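PDB 2R0X: possible flavin reductase from Haemophilus somnus 129PT, which probably binds FMN and reduces riboflavin or a related flavin with NADPH. Local coordinates for residues H20-S25 with F33-V38; P46-C51 with C134-I139; V67-T72 with N115-I120; A75-L80 with P107-A112. All blocks are in the same frame, centred on the assembly; numbering follows the deposited sequence.

Contact 1 of 4, residues H20-S25 with F33-V38; sequences HIVTTS and FTASAV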
loop_
_atom_site.group_PDB
_atom_site.type_symbol
_atom_site.label_atom_id
_atom_site.label_comp_id
_atom_site.label_asym_id
_atom_site.label_seq_id
_atom_site.Cartn_x
_atom_site.Cartn_y
_atom_site.Cartn_z
ATOM N N HIS A 20 5.482 1.472 8.766
ATOM C CA HIS A 20 4.597 1.278 9.907
ATOM C C HIS A 20 5.174 0.203 10.816
ATOM O O HIS A 20 5.901 -0.716 10.367
ATOM C CB HIS A 20 3.219 0.801 9.437
ATOM C CG HIS A 20 2.694 1.497 8.261
ATOM N ND1 HIS A 20 1.920 2.627 8.353
ATOM C CD2 HIS A 20 2.881 1.223 6.955
ATOM C CE1 HIS A 20 1.680 3.036 7.121
ATOM N NE2 HIS A 20 2.249 2.205 6.254
ATOM N N ILE A 21 4.835 0.258 12.104
ATOM C CA ILE A 21 5.066 -0.844 13.011
ATOM C C ILE A 21 3.680 -1.363 13.411
ATOM O O ILE A 21 2.833 -0.590 13.921
ATOM C CB ILE A 21 5.922 -0.472 14.212
ATOM C CG1 ILE A 21 7.340 -0.154 13.737
ATOM C CG2 ILE A 21 5.951 -1.637 15.211
ATOM C CD1 ILE A 21 8.247 0.454 14.818
ATOM N N VAL A 22 3.398 -2.609 13.068
ATOM C CA VAL A 22 2.088 -3.219 13.259
ATOM C C VAL A 22 2.182 -4.067 14.504
ATOM O O VAL A 22 3.018 -4.950 14.583
ATOM C CB VAL A 22 1.725 -4.044 12.027
ATOM C CG1 VAL A 22 0.379 -4.785 12.257
ATOM C CG2 VAL A 22 1.665 -3.116 10.771
ATOM N N THR A 23 1.291 -3.839 15.471
ATOM C CA THR A 23 1.403 -4.498 16.769
ATOM C C THR A 23 0.081 -5.153 17.147
ATOM O O THR A 23 -0.971 -4.857 16.626
ATOM C CB THR A 23 1.733 -3.471 17.851
ATOM O OG1 THR A 23 0.668 -2.551 17.941
ATOM C CG2 THR A 23 3.050 -2.742 17.558
ATOM N N THR A 24 0.187 -6.048 18.126
ATOM C CA THR A 24 -0.958 -6.684 18.748
ATOM C C THR A 24 -0.541 -7.033 20.186
ATOM O O THR A 24 0.635 -6.986 20.556
ATOM C CB THR A 24 -1.464 -7.915 17.953
ATOM O OG1 THR A 24 -2.750 -8.302 18.435
ATOM C CG2 THR A 24 -0.509 -9.105 18.038
ATOM N N SER A 25 -1.544 -7.420 20.971
ATOM C CA SER A 25 -1.407 -7.677 22.403
ATOM C C SER A 25 -1.717 -9.103 22.761
ATOM O O SER A 25 -2.700 -9.655 22.247
ATOM C CB SER A 25 -2.479 -6.902 23.120
ATOM O OG SER A 25 -3.698 -7.602 22.907
ATOM N N PHE A 33 5.722 -5.968 14.307
ATOM C CA PHE A 33 6.623 -6.091 13.178
ATOM C C PHE A 33 6.547 -4.843 12.311
ATOM O O PHE A 33 5.526 -4.210 12.202
ATOM C CB PHE A 33 6.345 -7.362 12.342
ATOM C CG PHE A 33 5.016 -7.366 11.625
ATOM C CD1 PHE A 33 3.861 -7.744 12.278
ATOM C CD2 PHE A 33 4.896 -7.026 10.275
ATOM C CE1 PHE A 33 2.642 -7.771 11.651
ATOM C CE2 PHE A 33 3.618 -7.061 9.643
ATOM C CZ PHE A 33 2.520 -7.427 10.352
ATOM N N THR A 34 7.666 -4.548 11.657
ATOM C CA THR A 34 7.725 -3.456 10.676
ATOM C C THR A 34 7.065 -3.895 9.375
ATOM O O THR A 34 7.351 -4.992 8.878
ATOM C CB THR A 34 9.164 -3.018 10.451
ATOM O OG1 THR A 34 9.694 -2.622 11.706
ATOM C CG2 THR A 34 9.265 -1.850 9.474
ATOM N N ALA A 35 6.239 -3.024 8.807
ATOM C CA ALA A 35 5.560 -3.304 7.532
ATOM C C ALA A 35 5.546 -2.090 6.641
ATOM O O ALA A 35 5.386 -0.965 7.092
ATOM C CB ALA A 35 4.115 -3.716 7.798
ATOM N N SER A 36 5.649 -2.355 5.348
ATOM C CA SER A 36 5.366 -1.351 4.333
ATOM C C SER A 36 4.083 -1.654 3.538
ATOM O O SER A 36 3.489 -0.741 2.928
ATOM C CB SER A 36 6.530 -1.233 3.356
ATOM O OG SER A 36 6.933 -2.516 2.894
ATOM N N ALA A 37 3.659 -2.919 3.515
ATOM C CA ALA A 37 2.523 -3.369 2.674
ATOM C C ALA A 37 1.221 -3.168 3.454
ATOM O O ALA A 37 0.623 -4.117 3.957
ATOM C CB ALA A 37 2.736 -4.796 2.228
ATOM N N VAL A 38 0.843 -1.894 3.544
ATOM C CA VAL A 38 -0.312 -1.404 4.270
ATOM C C VAL A 38 -0.965 -0.364 3.364
ATOM O O VAL A 38 -0.305 0.536 2.863
ATOM C CB VAL A 38 0.128 -0.759 5.611
ATOM C CG1 VAL A 38 -1.069 -0.159 6.306
ATOM C CG2 VAL A 38 0.869 -1.724 6.470
HETATM O O HOH W 1 2.017 2.046 3.435
#

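Contact 2 of 4, residues P46-C51 with C134-I139; sequences PTLLVC and CKIVDI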
loop_
_atom_site.group_PDB
_atom_site.type_symbol
_atom_site.label_atom_id
_atom_site.label_comp_id
_atom_site.label_asym_id
_atom_site.label_seq_id
_atom_site.Cartn_x
_atom_site.Cartn_y
_atom_site.Cartn_z
ATOM N N PRO A 46 -14.388 2.754 7.434
ATOM C CA PRO A 46 -12.952 2.867 7.311
ATOM C C PRO A 46 -12.243 1.553 7.608
ATOM O O PRO A 46 -12.417 0.947 8.669
ATOM C CB PRO A 46 -12.613 3.966 8.325
ATOM C CG PRO A 46 -13.790 4.867 8.254
ATOM C CD PRO A 46 -14.947 3.894 8.198
ATOM N N THR A 47 -11.459 1.124 6.638
ATOM C CA THR A 47 -10.816 -0.158 6.621
ATOM C C THR A 47 -9.448 -0.064 5.956
ATOM O O THR A 47 -9.314 0.572 4.905
ATOM C CB THR A 47 -11.667 -1.184 5.821
ATOM O OG1 THR A 47 -12.959 -1.259 6.402
ATOM C CG2 THR A 47 -11.102 -2.628 5.850
ATOM N N LEU A 48 -8.486 -0.797 6.464
ATOM C CA LEU A 48 -7.201 -0.863 5.821
ATOM C C LEU A 48 -6.865 -2.338 5.717
ATOM O O LEU A 48 -7.518 -3.200 6.316
ATOM C CB LEU A 48 -6.196 -0.022 6.621
ATOM C CG LEU A 48 -5.927 -0.397 8.079
ATOM C CD1 LEU A 48 -5.069 -1.625 8.167
ATOM C CD2 LEU A 48 -5.290 0.749 8.835
ATOM N N LEU A 49 -5.833 -2.611 4.930
ATOM C CA LEU A 49 -5.251 -3.938 4.911
ATOM C C LEU A 49 -3.800 -3.893 5.247
ATOM O O LEU A 49 -3.127 -2.871 5.085
ATOM C CB LEU A 49 -5.471 -4.632 3.560
ATOM C CG LEU A 49 -4.775 -4.037 2.318
ATOM C CD1 LEU A 49 -3.313 -4.441 2.220
ATOM C CD2 LEU A 49 -5.488 -4.447 0.976
ATOM N N VAL A 50 -3.352 -5.019 5.788
ATOM C CA VAL A 50 -1.979 -5.242 6.153
ATOM C C VAL A 50 -1.599 -6.602 5.585
ATOM O O VAL A 50 -2.298 -7.584 5.833
ATOM C CB VAL A 50 -1.802 -5.291 7.690
ATOM C CG1 VAL A 50 -0.335 -5.621 8.037
ATOM C CG2 VAL A 50 -2.249 -3.969 8.318
ATOM N N CYS A 51 -0.496 -6.674 4.840
ATOM C CA CYS A 51 0.019 -7.955 4.374
ATOM C C CYS A 51 1.046 -8.485 5.398
ATOM O O CYS A 51 1.830 -7.717 5.958
ATOM C CB CYS A 51 0.602 -7.865 2.980
ATOM S SG CYS A 51 -0.514 -7.305 1.740
ATOM N N CYS A 134 -8.846 -5.059 7.864
ATOM C CA CYS A 134 -8.863 -4.470 9.207
ATOM C C CYS A 134 -9.814 -3.285 9.299
ATOM O O CYS A 134 -9.517 -2.203 8.810
ATOM C CB CYS A 134 -7.445 -3.999 9.538
ATOM S SG CYS A 134 -6.216 -5.319 9.589
ATOM N N LYS A 135 -10.902 -3.479 10.025
ATOM C CA LYS A 135 -11.834 -2.411 10.300
ATOM C C LYS A 135 -11.204 -1.499 11.352
ATOM O O LYS A 135 -10.810 -1.956 12.419
ATOM C CB LYS A 135 -13.150 -2.979 10.827
ATOM C CG LYS A 135 -14.144 -1.911 11.158
ATOM C CD LYS A 135 -15.401 -2.502 11.860
ATOM C CE LYS A 135 -16.304 -1.444 12.328
ATOM N NZ LYS A 135 -17.467 -2.141 12.974
ATOM N N ILE A 136 -11.175 -0.214 11.089
ATOM C CA ILE A 136 -10.587 0.772 12.014
ATOM C C ILE A 136 -11.605 1.136 13.080
ATOM O O ILE A 136 -12.721 1.536 12.775
ATOM C CB ILE A 136 -10.102 2.033 11.278
ATOM C CG1 ILE A 136 -9.037 1.627 10.231
ATOM C CG2 ILE A 136 -9.578 3.059 12.249
ATOM C CD1 ILE A 136 -8.868 2.671 9.180
ATOM N N VAL A 137 -11.232 0.971 14.340
ATOM C CA VAL A 137 -12.133 1.267 15.449
ATOM C C VAL A 137 -11.669 2.432 16.320
ATOM O O VAL A 137 -12.468 2.906 17.125
ATOM C CB VAL A 137 -12.442 0.034 16.299
ATOM C CG1 VAL A 137 -13.145 -1.041 15.425
ATOM C CG2 VAL A 137 -11.186 -0.534 16.945
ATOM N N ASP A 138 -10.437 2.936 16.152
ATOM C CA ASP A 138 -9.997 4.115 16.877
ATOM C C ASP A 138 -8.791 4.662 16.100
ATOM O O ASP A 138 -8.077 3.911 15.471
ATOM C CB ASP A 138 -9.656 3.733 18.354
ATOM C CG ASP A 138 -9.769 4.851 19.328
ATOM O OD1 ASP A 138 -9.820 6.032 18.915
ATOM O OD2 ASP A 138 -9.776 4.521 20.553
ATOM N N ILE A 139 -8.603 5.973 16.144
ATOM C CA ILE A 139 -7.520 6.645 15.411
ATOM C C ILE A 139 -6.950 7.707 16.326
ATOM O O ILE A 139 -7.677 8.410 17.009
ATOM C CB ILE A 139 -8.002 7.301 14.111
ATOM C CG1 ILE A 139 -8.434 6.265 13.083
ATOM C CG2 ILE A 139 -6.940 8.252 13.508
ATOM C CD1 ILE A 139 -8.934 6.824 11.737
HETATM O O HOH W 2 -14.299 1.640 10.649
#

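Contact 3 of 4, residues V67-T72 with N115-I120; sequences VLMVNT and NFDCEI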
loop_
_atom_site.group_PDB
_atom_site.type_symbol
_atom_site.label_atom_id
_atom_site.label_comp_id
_atom_site.label_asym_id
_atom_site.label_seq_id
_atom_site.Cartn_x
_atom_site.Cartn_y
_atom_site.Cartn_z
ATOM N N VAL A 67 -6.886 -8.522 16.504
ATOM C CA VAL A 67 -6.824 -7.069 16.543
ATOM C C VAL A 67 -5.401 -6.671 16.228
ATOM O O VAL A 67 -4.475 -7.466 16.465
ATOM C CB VAL A 67 -7.248 -6.510 17.926
ATOM C CG1 VAL A 67 -8.775 -6.729 18.151
ATOM C CG2 VAL A 67 -6.435 -7.095 19.063
ATOM N N LEU A 68 -5.215 -5.466 15.703
ATOM C CA LEU A 68 -3.875 -4.942 15.487
ATOM C C LEU A 68 -3.959 -3.425 15.523
ATOM O O LEU A 68 -4.993 -2.826 15.306
ATOM C CB LEU A 68 -3.258 -5.460 14.189
ATOM C CG LEU A 68 -3.901 -5.182 12.855
ATOM C CD1 LEU A 68 -3.677 -3.760 12.387
ATOM C CD2 LEU A 68 -3.320 -6.125 11.816
HETATM N N MSE A 69 -2.787 -2.830 15.730
HETATM C CA MSE A 69 -2.577 -1.388 15.618
HETATM C C MSE A 69 -1.589 -1.121 14.494
HETATM O O MSE A 69 -0.511 -1.732 14.489
HETATM C CB MSE A 69 -1.987 -0.880 16.925
HETATM C CG MSE A 69 -1.695 0.614 16.951
HETATM SE SE MSE A 69 -3.177 1.784 17.296
HETATM C CE MSE A 69 -3.504 1.093 19.097
ATOM N N VAL A 70 -1.939 -0.237 13.564
ATOM C CA VAL A 70 -0.977 0.251 12.579
ATOM C C VAL A 70 -0.407 1.556 13.135
ATOM O O VAL A 70 -1.128 2.525 13.293
ATOM C CB VAL A 70 -1.604 0.483 11.198
ATOM C CG1 VAL A 70 -0.595 1.066 10.228
ATOM C CG2 VAL A 70 -2.143 -0.863 10.654
ATOM N N ASN A 71 0.886 1.539 13.437
ATOM C CA ASN A 71 1.600 2.733 13.926
ATOM C C ASN A 71 2.492 3.283 12.819
ATOM O O ASN A 71 3.565 2.706 12.542
ATOM C CB ASN A 71 2.468 2.335 15.136
ATOM C CG ASN A 71 1.665 1.767 16.266
ATOM O OD1 ASN A 71 0.989 2.505 16.994
ATOM N ND2 ASN A 71 1.723 0.456 16.436
ATOM N N THR A 72 2.004 4.300 12.151
ATOM C CA THR A 72 2.745 4.883 11.020
ATOM C C THR A 72 3.857 5.778 11.560
ATOM O O THR A 72 3.618 6.543 12.499
ATOM C CB THR A 72 1.773 5.670 10.144
ATOM O OG1 THR A 72 0.689 4.837 9.749
ATOM C CG2 THR A 72 2.502 6.248 8.883
ATOM N N ASN A 115 -1.845 6.563 14.286
ATOM C CA ASN A 115 -2.153 5.316 14.942
ATOM C C ASN A 115 -3.563 4.867 14.560
ATOM O O ASN A 115 -4.517 5.598 14.809
ATOM C CB ASN A 115 -2.060 5.425 16.477
ATOM C CG ASN A 115 -0.753 6.080 16.961
ATOM O OD1 ASN A 115 -0.711 7.297 17.177
ATOM N ND2 ASN A 115 0.284 5.277 17.170
ATOM N N PHE A 116 -3.676 3.714 13.917
ATOM C CA PHE A 116 -4.969 3.151 13.535
ATOM C C PHE A 116 -5.188 1.855 14.294
ATOM O O PHE A 116 -4.478 0.891 14.100
ATOM C CB PHE A 116 -5.010 2.803 12.045
ATOM C CG PHE A 116 -4.669 3.905 11.087
ATOM C CD1 PHE A 116 -3.366 4.127 10.691
ATOM C CD2 PHE A 116 -5.652 4.668 10.523
ATOM C CE1 PHE A 116 -3.063 5.105 9.735
ATOM C CE2 PHE A 116 -5.338 5.626 9.539
ATOM C CZ PHE A 116 -4.037 5.822 9.181
ATOM N N ASP A 117 -6.163 1.858 15.215
ATOM C CA ASP A 117 -6.471 0.651 16.015
ATOM C C ASP A 117 -7.593 -0.099 15.318
ATOM O O ASP A 117 -8.569 0.513 14.959
ATOM C CB ASP A 117 -6.906 1.075 17.434
ATOM C CG ASP A 117 -6.724 -0.040 18.443
ATOM O OD1 ASP A 117 -6.174 -1.092 18.083
ATOM O OD2 ASP A 117 -7.132 0.171 19.611
ATOM N N CYS A 118 -7.375 -1.391 15.105
ATOM C CA CYS A 118 -8.192 -2.167 14.190
ATOM C C CYS A 118 -8.591 -3.527 14.714
ATOM O O CYS A 118 -7.924 -4.168 15.504
ATOM C CB CYS A 118 -7.412 -2.409 12.894
ATOM S SG CYS A 118 -6.757 -0.960 12.037
ATOM N N GLU A 119 -9.739 -3.952 14.182
ATOM C CA GLU A 119 -10.191 -5.327 14.295
ATOM C C GLU A 119 -9.883 -6.054 13.004
ATOM O O GLU A 119 -10.138 -5.521 11.928
ATOM C CB GLU A 119 -11.710 -5.372 14.549
ATOM C CG GLU A 119 -12.084 -4.832 15.936
ATOM C CD GLU A 119 -13.554 -4.604 16.169
ATOM O OE1 GLU A 119 -14.377 -4.712 15.228
ATOM O OE2 GLU A 119 -13.866 -4.248 17.334
ATOM N N ILE A 120 -9.339 -7.272 13.101
ATOM C CA ILE A 120 -8.988 -8.053 11.890
ATOM C C ILE A 120 -10.253 -8.800 11.553
ATOM O O ILE A 120 -10.537 -9.863 12.102
ATOM C CB ILE A 120 -7.821 -9.003 12.144
ATOM C CG1 ILE A 120 -6.572 -8.242 12.624
ATOM C CG2 ILE A 120 -7.498 -9.823 10.868
ATOM C CD1 ILE A 120 -5.412 -9.095 12.973
#

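Contact 4 of 4, residues A75-L80 with P107-A112; sequences AEQSSL and PMLQDA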
loop_
_atom_site.group_PDB
_atom_site.type_symbol
_atom_site.label_atom_id
_atom_site.label_comp_id
_atom_site.label_asym_id
_atom_site.label_seq_id
_atom_site.Cartn_x
_atom_site.Cartn_y
_atom_site.Cartn_z
ATOM N N ALA A 75 9.598 10.573 10.555
ATOM C CA ALA A 75 10.954 10.604 9.979
ATOM C C ALA A 75 12.001 10.352 11.023
ATOM O O ALA A 75 13.117 9.979 10.662
ATOM C CB ALA A 75 11.204 11.937 9.262
ATOM N N GLU A 76 11.671 10.573 12.306
ATOM C CA GLU A 76 12.593 10.390 13.408
ATOM C C GLU A 76 12.656 8.973 13.916
ATOM O O GLU A 76 13.469 8.678 14.803
ATOM C CB GLU A 76 12.210 11.322 14.563
ATOM C CG GLU A 76 12.411 12.799 14.262
ATOM C CD GLU A 76 11.404 13.383 13.289
ATOM O OE1 GLU A 76 10.190 13.135 13.380
ATOM O OE2 GLU A 76 11.830 14.118 12.366
ATOM N N GLN A 77 11.837 8.058 13.389
ATOM C CA GLN A 77 11.709 6.710 13.940
ATOM C C GLN A 77 12.322 5.604 13.084
ATOM O O GLN A 77 11.902 4.455 13.124
ATOM C CB GLN A 77 10.222 6.431 14.230
ATOM C CG GLN A 77 9.728 7.269 15.387
ATOM C CD GLN A 77 8.239 7.164 15.636
ATOM O OE1 GLN A 77 7.407 7.262 14.730
ATOM N NE2 GLN A 77 7.849 7.052 16.923
ATOM N N SER A 78 13.349 5.928 12.295
ATOM C CA SER A 78 13.971 4.908 11.474
ATOM C C SER A 78 14.709 3.819 12.258
ATOM O O SER A 78 14.730 2.674 11.818
ATOM C CB SER A 78 14.902 5.522 10.434
ATOM O OG SER A 78 16.012 6.176 10.990
ATOM N N SER A 79 15.330 4.126 13.408
ATOM C CA SER A 79 15.938 3.060 14.216
ATOM C C SER A 79 14.853 2.106 14.675
ATOM O O SER A 79 15.020 0.901 14.591
ATOM C CB SER A 79 16.762 3.616 15.392
ATOM O OG SER A 79 17.245 2.593 16.248
ATOM N N LEU A 80 13.719 2.645 15.110
ATOM C CA LEU A 80 12.640 1.788 15.579
ATOM C C LEU A 80 12.159 0.865 14.454
ATOM O O LEU A 80 11.857 -0.320 14.673
ATOM C CB LEU A 80 11.519 2.627 16.178
ATOM C CG LEU A 80 10.566 1.878 17.071
ATOM C CD1 LEU A 80 11.259 1.381 18.344
ATOM C CD2 LEU A 80 9.427 2.840 17.395
ATOM N N PRO A 107 -0.738 -2.479 21.193
ATOM C CA PRO A 107 0.101 -1.371 21.660
ATOM C C PRO A 107 0.158 -0.193 20.680
ATOM O O PRO A 107 0.462 -0.357 19.497
ATOM C CB PRO A 107 1.470 -2.014 21.801
ATOM C CG PRO A 107 1.232 -3.440 21.917
ATOM C CD PRO A 107 -0.016 -3.744 21.198
HETATM N N MSE A 108 -0.165 0.991 21.203
HETATM C CA MSE A 108 -0.095 2.241 20.494
HETATM C C MSE A 108 1.239 2.894 20.703
HETATM O O MSE A 108 1.615 3.193 21.836
HETATM C CB MSE A 108 -1.170 3.197 20.971
HETATM C CG MSE A 108 -1.384 4.367 20.053
HETATM SE SE MSE A 108 -2.282 5.895 20.758
HETATM C CE MSE A 108 -0.779 7.032 21.040
ATOM N N LEU A 109 1.972 3.135 19.623
ATOM C CA LEU A 109 3.264 3.765 19.687
ATOM C C LEU A 109 3.069 5.259 19.940
ATOM O O LEU A 109 2.461 5.981 19.145
ATOM C CB LEU A 109 3.978 3.573 18.331
ATOM C CG LEU A 109 5.345 4.281 18.176
ATOM C CD1 LEU A 109 6.306 3.856 19.253
ATOM C CD2 LEU A 109 5.893 3.988 16.807
ATOM N N GLN A 110 3.646 5.725 21.043
ATOM C CA GLN A 110 3.722 7.139 21.333
ATOM C C GLN A 110 4.640 7.859 20.342
ATOM O O GLN A 110 5.655 7.309 19.895
ATOM C CB GLN A 110 4.191 7.333 22.786
ATOM C CG GLN A 110 3.144 6.901 23.805
ATOM C CD GLN A 110 1.901 7.744 23.745
ATOM O OE1 GLN A 110 1.992 8.959 23.711
ATOM N NE2 GLN A 110 0.741 7.116 23.709
ATOM N N ASP A 111 4.297 9.122 20.078
ATOM C CA ASP A 111 5.088 9.947 19.175
ATOM C C ASP A 111 5.113 9.423 17.731
ATOM O O ASP A 111 5.998 9.777 16.969
ATOM C CB ASP A 111 6.534 10.138 19.717
ATOM C CG ASP A 111 7.119 11.529 19.505
ATOM O OD1 ASP A 111 6.397 12.457 19.100
ATOM O OD2 ASP A 111 8.346 11.671 19.759
ATOM N N ALA A 112 4.139 8.616 17.359
ATOM C CA ALA A 112 4.007 8.154 15.989
ATOM C C ALA A 112 3.372 9.222 15.101
ATOM O O ALA A 112 2.764 10.180 15.554
ATOM C CB ALA A 112 3.173 6.886 15.935
#

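Contact 1 of 4, residues H20-S25 with F33-V38
The imidazole of His20 carries Val38 over one face, where CG1 sits 4.2 Å from the ring centroid in a CH-pi contact; the two side chains meet tip to tip, with Val38 CG2 lying 3.6 Å from His20 CD2. At the ring edge, in plane, a water lies 2.8 Å from His20 NE2 and donates to both Ser36 O and Val38 O, tying the ring to the inverse gamma turn centred on Ala37. With NE2 on the water and ND1 hydrogen-bonded with Thr72 OG1, both ring nitrogens have partners, which restrains the ring's rotation. The ring of Phe33 takes Val22 over one face, CB standing 4.1 Å from the centroid. Phe33 CG lies between the backbone N and the carbonyl carbon (chi1 67°), which lays the ring alongside Val22, and Phe62 packs with it edge-to-face. His20, Val22, Phe33 and Ala35 share one face of the hairpin formed by strands 17-25 and 30-43, part of the split barrel. Its antiparallel register alternates the hydrogen-bonded pairs His20-Ala35 and Val22-Phe33 with the non-hydrogen-bonded pair Ile21-Thr34. Val22 N reaches Phe33 O in the carbonyl plane, 2.8 Å away and nearly straight (170°), whereas Ala35 N approaches His20 O from above the carbonyl plane. On the other face Ile21 CG1 touches Thr34 OG1 at 4.0 Å, a hydroxyl hydrogen-bonded to Ser81 O.

Contact 2 of 4, residues P46-C51 with C134-I139
Leu48 has CG in the crowded position between the backbone N and the carbonyl carbon (chi1 60°), and beyond it chi2 of 75° lays CD1 against Cys134 CB at 3.6 Å while CD2 is directed to Ile136. In Ile136, CG1 is anti to the carbonyl carbon and CD1 extends from it over segment 46-51, meeting Leu48 CD2 at 4.1 Å where the two chains cross at about a right angle; the same methyl also touches Pro46 CB. Thr47 CG2, anti to its backbone N, packs on Cys134 O from 3.4 Å, and OG1, turned beside the N, is left to bond Pro45 O. The backbones form an antiparallel pairing in which Leu48 and Cys134 are the hydrogen-bonded pair, Thr47 and Lys135 the non-hydrogen-bonded one. Leu48 N meets Cys134 O in the carbonyl plane at 2.9 Å; in the returning bond Cys134 N lies almost on the C=O axis of Leu48. Pro46 O is gripped twice, by Ile136 N at 3.0 Å and by a water that also donates to Ile136 O. The two segments run at 128° to each other. On the other edge of 134-139, Val137 and Asp138 together face Asp117 in a classic beta bulge. Within the split barrel, strand 46-53 is flanked by 30-43 and 129-141, and the latter by 114-126. Leu48 reaches Phe116, Cys118 and Val70 of the neighbouring strands, while Pro46 and Ile136 are packed on by Phe8 of the second subunit.

Contact 3 of 4, residues V67-T72 with N115-I120
Segments 67-72 and 115-120 run close to antiparallel (166° between their axes), with five residue pairs from Val67-Glu119 to Asn71-Asn115, of which Leu68-Cys118 and Val70-Phe116 are hydrogen-bonded. On the face of Met69 and Asp117, Asn115 ND2 donates to Asn71 OD1 at 2.9 Å; the bond falls on an in-plane lone pair although the two amide planes are 70° apart. Each amide has a further partner in Leu109, whose N donates to Asn71 OD1 and whose O accepts from Asn115 ND2. Met69, a selenomethionine, is bent at chi2 and chi3, so that its SE rests 3.9 Å from Asn115 CB and its CE 3.5 Å from Asp117 CG. The Asp117 carboxylate is held by Thr104 OG1 and Thr103 N. The opposite face, with Leu68, Val70, Phe116 and Cys118, looks into the split barrel, where Leu68 packs on Val22 of strand 17-25 and on Cys134 of strand 129-141, and Val70 on His20. There Leu68 CD2 touches Ile120 CD1 at 3.8 Å, the side chains crossing at about a right angle. Val70 CB lies 4.1 Å from Phe116 CD1, and Thr72 OG1, while hydrogen-bonded with His20 ND1, sits in the plane of the Phe116 ring at its edge, 3.8 Å from CE1. Ala11 of the second subunit also packs on Phe116.

Contact 4 of 4, residues A75-L80 with P107-A112
Gln77, at the N-cap position of helix 78-84, reaches across to a type II beta turn running from Leu109 to Ala112, and joins the start of the helix to the segment that follows the short strand 108-109. Of the residues here Gln77 gives up the most surface. Its CG lies anti to the carbonyl carbon and the chain continues extended (chi2 174°), carrying the amide to the turn. There Gln77 NE2 lies 3.3 Å from Asp111 O, and Gln77 OE1 stands 3.7 Å from Ala112 CA. The amide oxygen is hydrogen-bonded to Thr74 N, just ahead of the helix, a bond that probably restrains the rotation of the amide. Leu109 contributes the next largest share. With CG anti to the backbone N (chi1 175°), it meets Gln77 tip to tip, its CD2 3.6 Å from Gln77 NE2, so the polar amide is packed against a methyl group. Leu73, Ala97 and Trp99 line the same leucine. Asp111 occupies the third position of the turn with a positive phi of 64°, as a type II turn expects; itself exposed, it forms a salt bridge through OD1 with Lys145 NZ. Leu80, a turn further along the helix and also anti in its first torsion, completes the apolar part: its CD2 touches both methyls of Leu109, lying 3.8 Å from CD1 and 3.8 Å from CD2.

Overall arrangement
From the N terminus, contact 1 comes first and closes a short hairpin loop between strands 17-25 and 30-43. The chain then enters 46-51, which opens contact 2, a long loop closed only at 134-139. Within it, contact 3 opens at 67-72 and closes at 115-120, and contact 4, between 75-80 and 107-112, lies inside contact 3 in turn; none cross. Contacts 1, 2 and 3 share the curled antiparallel sheet: strand 17-25 lies beside 67-72, 30-43 beside 46-53, and 114-126 beside 129-141. Contact 4 adds helix 78-84 and the short strand 108-109, and touches contacts 1 and 3 but not contact 2.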